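Putative ABC transporter amino acid-binding protein (Sinorhizobium meliloti, PDB 2Q88) binds the compatible solute ectoine and probably serves as the substrate-capturing component of an ABC transporter used in osmoprotection. Local coordinates at residues N21-T26 and I177-S182; P173-N178 and Y238-K243. One frame throughout, in Å; residues are numbered along the deposited sequence.

Interaction 1: residues N21-T26 and I177-S182; sequences NEPPFT and INDLVS. With 4CS ((4S)-2-methyl-1,4,5,6-tetrahydropyrimidine-4-carboxylic acid), chain F.
The ligand cleft of a type II periplasmic binding protein lies between two lobes, and beside it Pro23 and Asp179 bridge the gap. Pro23 belongs to the loop 21-26 of one lobe, while Asp179 stands on helix 174-184 of the other. CB of Pro23 rests 3.4 Å from OD1 of Asp179, the ring and the carboxylate chain crossing at about a right angle. Asp179 reaches there because its CG is anti to the backbone N (chi1 -169°). The contact is one of van der Waals packing; the charge of the same OD1 is met by a salt bridge to Lys183. Beyond it, CD of Pro24 comes within 4.5 Å of CB of Asp179, at the cis peptide bond that joins the two prolines and turns the loop.

Two residues of the same loop, Glu22 and Phe25, hold the ligand. Glu22 sends an extended chain into the pocket, where OE2 takes the NAG proton of ectoine at 2.8 Å in a fairly straight bond (166°). OE1 lies 3.0 Å from the same NAG, but that bond is bent and weak; its other hydrogen-bonding partner is Tyr61 OH. This carboxylate probably also balances the positive charge expected on the amidinium of ectoine. An alanine here would remove the carboxylate, and ectoine NAG would probably be left without its acceptor and without that compensating charge. Phe25 supplies the apolar counterpart: the ligand methyl CAA sits 3.4 Å above the plane of its ring, over the centre. At the edge of this ring, and in its plane, lies Glu22 O. Thr26 closes the turn, its OG1 accepting the backbone N-H of Glu22 over 2.9 Å.

Interaction 2: residues P173-N178 and Y238-K243; sequences PVLSIN and YGFSAK. With 4CS ((4S)-2-methyl-1,4,5,6-tetrahydropyrimidine-4-carboxylic acid), chain F.
The start of helix 174-184, which in this type II binding-protein fold faces the ligand cleft, meets the C-terminal stretch 238-243 packed on the other lobe. Leu175, in the first turn, carries the contact. Its CG is anti to the carbonyl carbon (chi1 -72°), which turns both methyl branches toward the other segment. CD1 comes down over one face of the Phe240 ring, 3.6 Å from the centroid and 15° off the normal, a CH-pi contact displaced somewhat toward the CE2 and CD2 rim; the same methyl also meets Gly239 O at 3.8 Å. CD2 packs on the backbone, with Gly239 CA at 4.0 Å and Tyr238 O at 4.1 Å. A side chain on Gly239 would run straight into CD2, and the positive phi of that residue (110°) already calls for glycine. Tyr238 points its own ring away, its OH bonded to Asp40 and to the backbone N of Gly36.

At the helix start, Pro173 holds the N-cap position, and Leu175 N is bonded to the carboxylate of Asp99. The proline ring is apolar lining for the pocket: its CD lies 3.4 Å from ectoine NAG, and its CG 3.8 Å from the amidine carbon CAI. A leucine pressed on an aromatic face thus joins the lobes beside the bound solute, as expected for the closed, ligand-occupied state of a two-lobed periplasmic binding protein.

Overall arrangement
Interactions 1 and 2 illustrate how one helix can serve a two-lobed cleft twice: successive turns of helix 174-184 meet separate parts of the opposing lobe, with contact centres 9 Å apart. Ser176 ties them together. Its OG lies 2.6 Å from Glu22 OE2, a probable hydrogen bond that would help orient the carboxylate holding ectoine, and packs 3.0 Å from Phe25 CE1. Nearby, Pro24 CD touches Leu175 O at 3.5 Å. Within the opposing lobe, the rings of Phe25 and Phe240 meet edge-to-face, linking the aromatic under the ligand methyl to the one beneath Leu175. Both contacts thus lie where the lobes meet at the ligand, consistent with closure around bound ectoine.

Interaction 1: residues N21-T26 and I177-S182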
loop_
_atom_site.group_PDB
_atom_site.type_symbol
_atom_site.label_atom_id
_atom_site.label_comp_id
_atom_site.label_asym_id
_atom_site.label_seq_id
_atom_site.Cartn_x
_atom_site.Cartn_y
_atom_site.Cartn_z
ATOM N N ASN A 21 -2.397 1.923 8.272
ATOM C CA ASN A 21 -3.462 1.144 8.937
ATOM C C ASN A 21 -4.548 0.665 7.947
ATOM O O ASN A 21 -5.684 1.131 7.967
ATOM C CB ASN A 21 -4.077 1.912 10.115
ATOM C CG ASN A 21 -4.835 1.008 11.070
ATOM O OD1 ASN A 21 -4.669 -0.215 11.056
ATOM N ND2 ASN A 21 -5.671 1.605 11.907
ATOM N N GLU A 22 -4.165 -0.255 7.072
ATOM C CA GLU A 22 -5.051 -0.785 6.029
ATOM C C GLU A 22 -4.782 -2.283 5.889
ATOM O O GLU A 22 -3.975 -2.694 5.054
ATOM C CB GLU A 22 -4.812 -0.065 4.696
ATOM C CG GLU A 22 -5.725 -0.541 3.558
ATOM C CD GLU A 22 -5.353 0.046 2.209
ATOM O OE1 GLU A 22 -5.181 1.282 2.139
ATOM O OE2 GLU A 22 -5.247 -0.725 1.211
ATOM N N PRO A 23 -5.410 -3.100 6.740
ATOM C CA PRO A 23 -5.214 -4.548 6.675
ATOM C C PRO A 23 -5.580 -5.108 5.291
ATOM O O PRO A 23 -6.560 -4.639 4.702
ATOM C CB PRO A 23 -6.173 -5.098 7.751
ATOM C CG PRO A 23 -6.476 -3.947 8.675
ATOM C CD PRO A 23 -6.301 -2.692 7.845
ATOM N N PRO A 24 -4.872 -6.126 4.790
ATOM C CA PRO A 24 -3.745 -6.791 5.458
ATOM C C PRO A 24 -2.340 -6.254 5.146
ATOM O O PRO A 24 -1.352 -6.931 5.463
ATOM C CB PRO A 24 -3.846 -8.212 4.908
ATOM C CG PRO A 24 -4.297 -8.005 3.483
ATOM C CD PRO A 24 -5.232 -6.807 3.535
ATOM N N PHE A 25 -2.243 -5.070 4.545
ATOM C CA PHE A 25 -0.948 -4.436 4.303
ATOM C C PHE A 25 -0.299 -3.959 5.608
ATOM O O PHE A 25 0.884 -4.209 5.834
ATOM C CB PHE A 25 -1.091 -3.264 3.340
ATOM C CG PHE A 25 -1.516 -3.666 1.952
ATOM C CD1 PHE A 25 -2.856 -3.849 1.647
ATOM C CD2 PHE A 25 -0.569 -3.842 0.943
ATOM C CE1 PHE A 25 -3.260 -4.214 0.346
ATOM C CE2 PHE A 25 -0.959 -4.197 -0.356
ATOM C CZ PHE A 25 -2.306 -4.382 -0.651
ATOM N N THR A 26 -1.079 -3.272 6.443
ATOM C CA THR A 26 -0.610 -2.742 7.737
ATOM C C THR A 26 -1.774 -2.816 8.697
ATOM O O THR A 26 -2.930 -2.704 8.288
ATOM C CB THR A 26 -0.168 -1.261 7.642
ATOM O OG1 THR A 26 -1.234 -0.483 7.094
ATOM C CG2 THR A 26 0.998 -1.059 6.652
ATOM N N ILE A 177 -10.081 -4.483 0.440
ATOM C CA ILE A 177 -11.540 -4.401 0.309
ATOM C C ILE A 177 -12.174 -5.668 0.883
ATOM O O ILE A 177 -13.100 -5.580 1.682
ATOM C CB ILE A 177 -11.971 -4.162 -1.175
ATOM C CG1 ILE A 177 -11.709 -2.706 -1.618
ATOM C CG2 ILE A 177 -13.435 -4.491 -1.393
ATOM C CD1 ILE A 177 -12.521 -1.617 -0.833
ATOM N N ASN A 178 -11.665 -6.837 0.488
ATOM C CA ASN A 178 -12.193 -8.119 0.982
ATOM C C ASN A 178 -12.128 -8.252 2.500
ATOM O O ASN A 178 -13.064 -8.742 3.134
ATOM C CB ASN A 178 -11.465 -9.303 0.332
ATOM C CG ASN A 178 -11.929 -9.582 -1.094
ATOM O OD1 ASN A 178 -13.015 -9.174 -1.511
ATOM N ND2 ASN A 178 -11.104 -10.299 -1.842
ATOM N N ASP A 179 -11.018 -7.819 3.082
ATOM C CA ASP A 179 -10.857 -7.861 4.530
ATOM C C ASP A 179 -11.865 -6.946 5.229
ATOM O O ASP A 179 -12.540 -7.352 6.188
ATOM C CB ASP A 179 -9.427 -7.480 4.895
ATOM C CG ASP A 179 -9.110 -7.757 6.332
ATOM O OD1 ASP A 179 -9.017 -6.782 7.103
ATOM O OD2 ASP A 179 -8.959 -8.913 6.792
ATOM N N LEU A 180 -11.978 -5.722 4.719
ATOM C CA LEU A 180 -12.871 -4.707 5.277
ATOM C C LEU A 180 -14.345 -5.110 5.188
ATOM O O LEU A 180 -15.073 -5.015 6.181
ATOM C CB LEU A 180 -12.620 -3.363 4.578
ATOM C CG LEU A 180 -13.561 -2.179 4.775
ATOM C CD1 LEU A 180 -13.485 -1.638 6.204
ATOM C CD2 LEU A 180 -13.213 -1.091 3.758
ATOM N N VAL A 181 -14.767 -5.579 4.013
ATOM C CA VAL A 181 -16.152 -6.017 3.787
ATOM C C VAL A 181 -16.520 -7.247 4.631
ATOM O O VAL A 181 -17.608 -7.303 5.216
ATOM C CB VAL A 181 -16.433 -6.261 2.279
ATOM C CG1 VAL A 181 -17.830 -6.841 2.048
ATOM C CG2 VAL A 181 -16.281 -4.950 1.503
ATOM N N SER A 182 -15.606 -8.210 4.717
ATOM C CA SER A 182 -15.847 -9.423 5.510
ATOM C C SER A 182 -15.970 -9.158 7.017
ATOM O O SER A 182 -16.515 -9.987 7.752
ATOM C CB SER A 182 -14.772 -10.476 5.237
ATOM O OG SER A 182 -13.523 -10.083 5.780
HETATM O O 4CS F . -1.215 4.317 -3.337
HETATM C C 4CS F . -0.980 3.186 -2.913
HETATM O OXT 4CS F . 0.180 2.756 -2.909
HETATM C CA 4CS F . -2.120 2.305 -2.420
HETATM C CB 4CS F . -3.167 3.067 -1.631
HETATM C CAD 4CS F . -4.294 2.116 -1.218
HETATM N NAG 4CS F . -3.723 0.970 -0.464
HETATM C CAI 4CS F . -2.408 0.533 -0.687
HETATM C CAA 4CS F . -1.832 -0.646 0.115
HETATM N N 4CS F . -1.590 1.185 -1.620
#

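Interaction 2: residues P173-N178 and Y238-K243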
loop_
_atom_site.group_PDB
_atom_site.type_symbol
_atom_site.label_atom_id
_atom_site.label_comp_id
_atom_site.label_asym_id
_atom_site.label_seq_id
_atom_site.Cartn_x
_atom_site.Cartn_y
_atom_site.Cartn_z
ATOM N N PRO A 173 -7.066 -1.783 -2.767
ATOM C CA PRO A 173 -6.615 -3.093 -3.233
ATOM C C PRO A 173 -7.577 -4.221 -2.857
ATOM O O PRO A 173 -8.219 -4.172 -1.810
ATOM C CB PRO A 173 -5.261 -3.263 -2.524
ATOM C CG PRO A 173 -4.768 -1.875 -2.376
ATOM C CD PRO A 173 -6.013 -1.102 -1.977
ATOM N N VAL A 174 -7.704 -5.204 -3.752
ATOM C CA VAL A 174 -8.545 -6.390 -3.551
ATOM C C VAL A 174 -8.470 -6.954 -2.130
ATOM O O VAL A 174 -9.495 -7.141 -1.475
ATOM C CB VAL A 174 -8.180 -7.490 -4.578
ATOM C CG1 VAL A 174 -8.908 -8.804 -4.279
ATOM C CG2 VAL A 174 -8.493 -7.002 -5.992
ATOM N N LEU A 175 -7.264 -7.231 -1.655
ATOM C CA LEU A 175 -7.125 -7.814 -0.321
ATOM C C LEU A 175 -7.649 -6.912 0.798
ATOM O O LEU A 175 -8.199 -7.416 1.779
ATOM C CB LEU A 175 -5.684 -8.231 -0.055
ATOM C CG LEU A 175 -5.204 -9.458 -0.825
ATOM C CD1 LEU A 175 -3.684 -9.497 -0.801
ATOM C CD2 LEU A 175 -5.762 -10.760 -0.225
ATOM N N SER A 176 -7.477 -5.600 0.648
ATOM C CA SER A 176 -7.964 -4.620 1.636
ATOM C C SER A 176 -9.489 -4.509 1.635
ATOM O O SER A 176 -10.112 -4.409 2.703
ATOM C CB SER A 176 -7.376 -3.229 1.363
ATOM O OG SER A 176 -5.959 -3.235 1.340
ATOM N N ILE A 177 -10.081 -4.483 0.440
ATOM C CA ILE A 177 -11.540 -4.401 0.309
ATOM C C ILE A 177 -12.174 -5.668 0.883
ATOM O O ILE A 177 -13.100 -5.580 1.682
ATOM C CB ILE A 177 -11.971 -4.162 -1.175
ATOM C CG1 ILE A 177 -11.709 -2.706 -1.618
ATOM C CG2 ILE A 177 -13.435 -4.491 -1.393
ATOM C CD1 ILE A 177 -12.521 -1.617 -0.833
ATOM N N ASN A 178 -11.665 -6.837 0.488
ATOM C CA ASN A 178 -12.193 -8.119 0.982
ATOM C C ASN A 178 -12.128 -8.252 2.500
ATOM O O ASN A 178 -13.064 -8.742 3.134
ATOM C CB ASN A 178 -11.465 -9.303 0.332
ATOM C CG ASN A 178 -11.929 -9.582 -1.094
ATOM O OD1 ASN A 178 -13.015 -9.174 -1.511
ATOM N ND2 ASN A 178 -11.104 -10.299 -1.842
ATOM N N TYR A 238 -1.277 -13.605 4.950
ATOM C CA TYR A 238 -2.063 -12.381 4.762
ATOM C C TYR A 238 -2.820 -12.346 3.429
ATOM O O TYR A 238 -3.640 -11.444 3.193
ATOM C CB TYR A 238 -1.155 -11.155 4.852
ATOM C CG TYR A 238 -0.671 -10.833 6.245
ATOM C CD1 TYR A 238 -1.528 -10.267 7.183
ATOM C CD2 TYR A 238 0.651 -11.075 6.622
ATOM C CE1 TYR A 238 -1.096 -9.952 8.460
ATOM C CE2 TYR A 238 1.102 -10.753 7.908
ATOM C CZ TYR A 238 0.214 -10.197 8.818
ATOM O OH TYR A 238 0.623 -9.861 10.099
ATOM N N GLY A 239 -2.529 -13.301 2.551
ATOM C CA GLY A 239 -3.266 -13.438 1.286
ATOM C C GLY A 239 -2.468 -13.073 0.052
ATOM O O GLY A 239 -2.966 -13.184 -1.077
ATOM N N PHE A 240 -1.220 -12.659 0.260
ATOM C CA PHE A 240 -0.351 -12.247 -0.838
ATOM C C PHE A 240 0.291 -13.432 -1.560
ATOM O O PHE A 240 0.389 -14.525 -1.012
ATOM C CB PHE A 240 0.710 -11.277 -0.323
ATOM C CG PHE A 240 0.146 -9.967 0.123
ATOM C CD1 PHE A 240 -0.159 -9.753 1.463
ATOM C CD2 PHE A 240 -0.091 -8.947 -0.798
ATOM C CE1 PHE A 240 -0.692 -8.534 1.886
ATOM C CE2 PHE A 240 -0.617 -7.734 -0.393
ATOM C CZ PHE A 240 -0.922 -7.525 0.949
ATOM N N SER A 241 0.704 -13.215 -2.802
ATOM C CA SER A 241 1.399 -14.254 -3.566
ATOM C C SER A 241 2.889 -13.947 -3.621
ATOM O O SER A 241 3.295 -12.898 -4.109
ATOM C CB SER A 241 0.817 -14.369 -4.979
ATOM O OG SER A 241 1.650 -15.163 -5.809
ATOM N N ALA A 242 3.707 -14.856 -3.104
ATOM C CA ALA A 242 5.156 -14.683 -3.181
ATOM C C ALA A 242 5.640 -14.846 -4.616
ATOM O O ALA A 242 6.581 -14.177 -5.040
ATOM C CB ALA A 242 5.864 -15.663 -2.269
ATOM N N LYS A 243 4.988 -15.740 -5.356
ATOM C CA LYS A 243 5.271 -15.963 -6.774
ATOM C C LYS A 243 5.171 -14.655 -7.579
ATOM O O LYS A 243 6.079 -14.322 -8.338
ATOM C CB LYS A 243 4.309 -17.023 -7.313
ATOM C CG LYS A 243 4.677 -17.655 -8.648
ATOM C CD LYS A 243 3.473 -18.469 -9.172
ATOM C CE LYS A 243 3.668 -19.019 -10.581
ATOM N NZ LYS A 243 4.171 -20.430 -10.600
HETATM O O 4CS F . -1.215 4.317 -3.337
HETATM C C 4CS F . -0.980 3.186 -2.913
HETATM O OXT 4CS F . 0.180 2.756 -2.909
HETATM C CA 4CS F . -2.120 2.305 -2.420
HETATM C CB 4CS F . -3.167 3.067 -1.631
HETATM C CAD 4CS F . -4.294 2.116 -1.218
HETATM N NAG 4CS F . -3.723 0.970 -0.464
HETATM C CAI 4CS F . -2.408 0.533 -0.687
HETATM C CAA 4CS F . -1.832 -0.646 0.115
HETATM N N 4CS F . -1.590 1.185 -1.620
#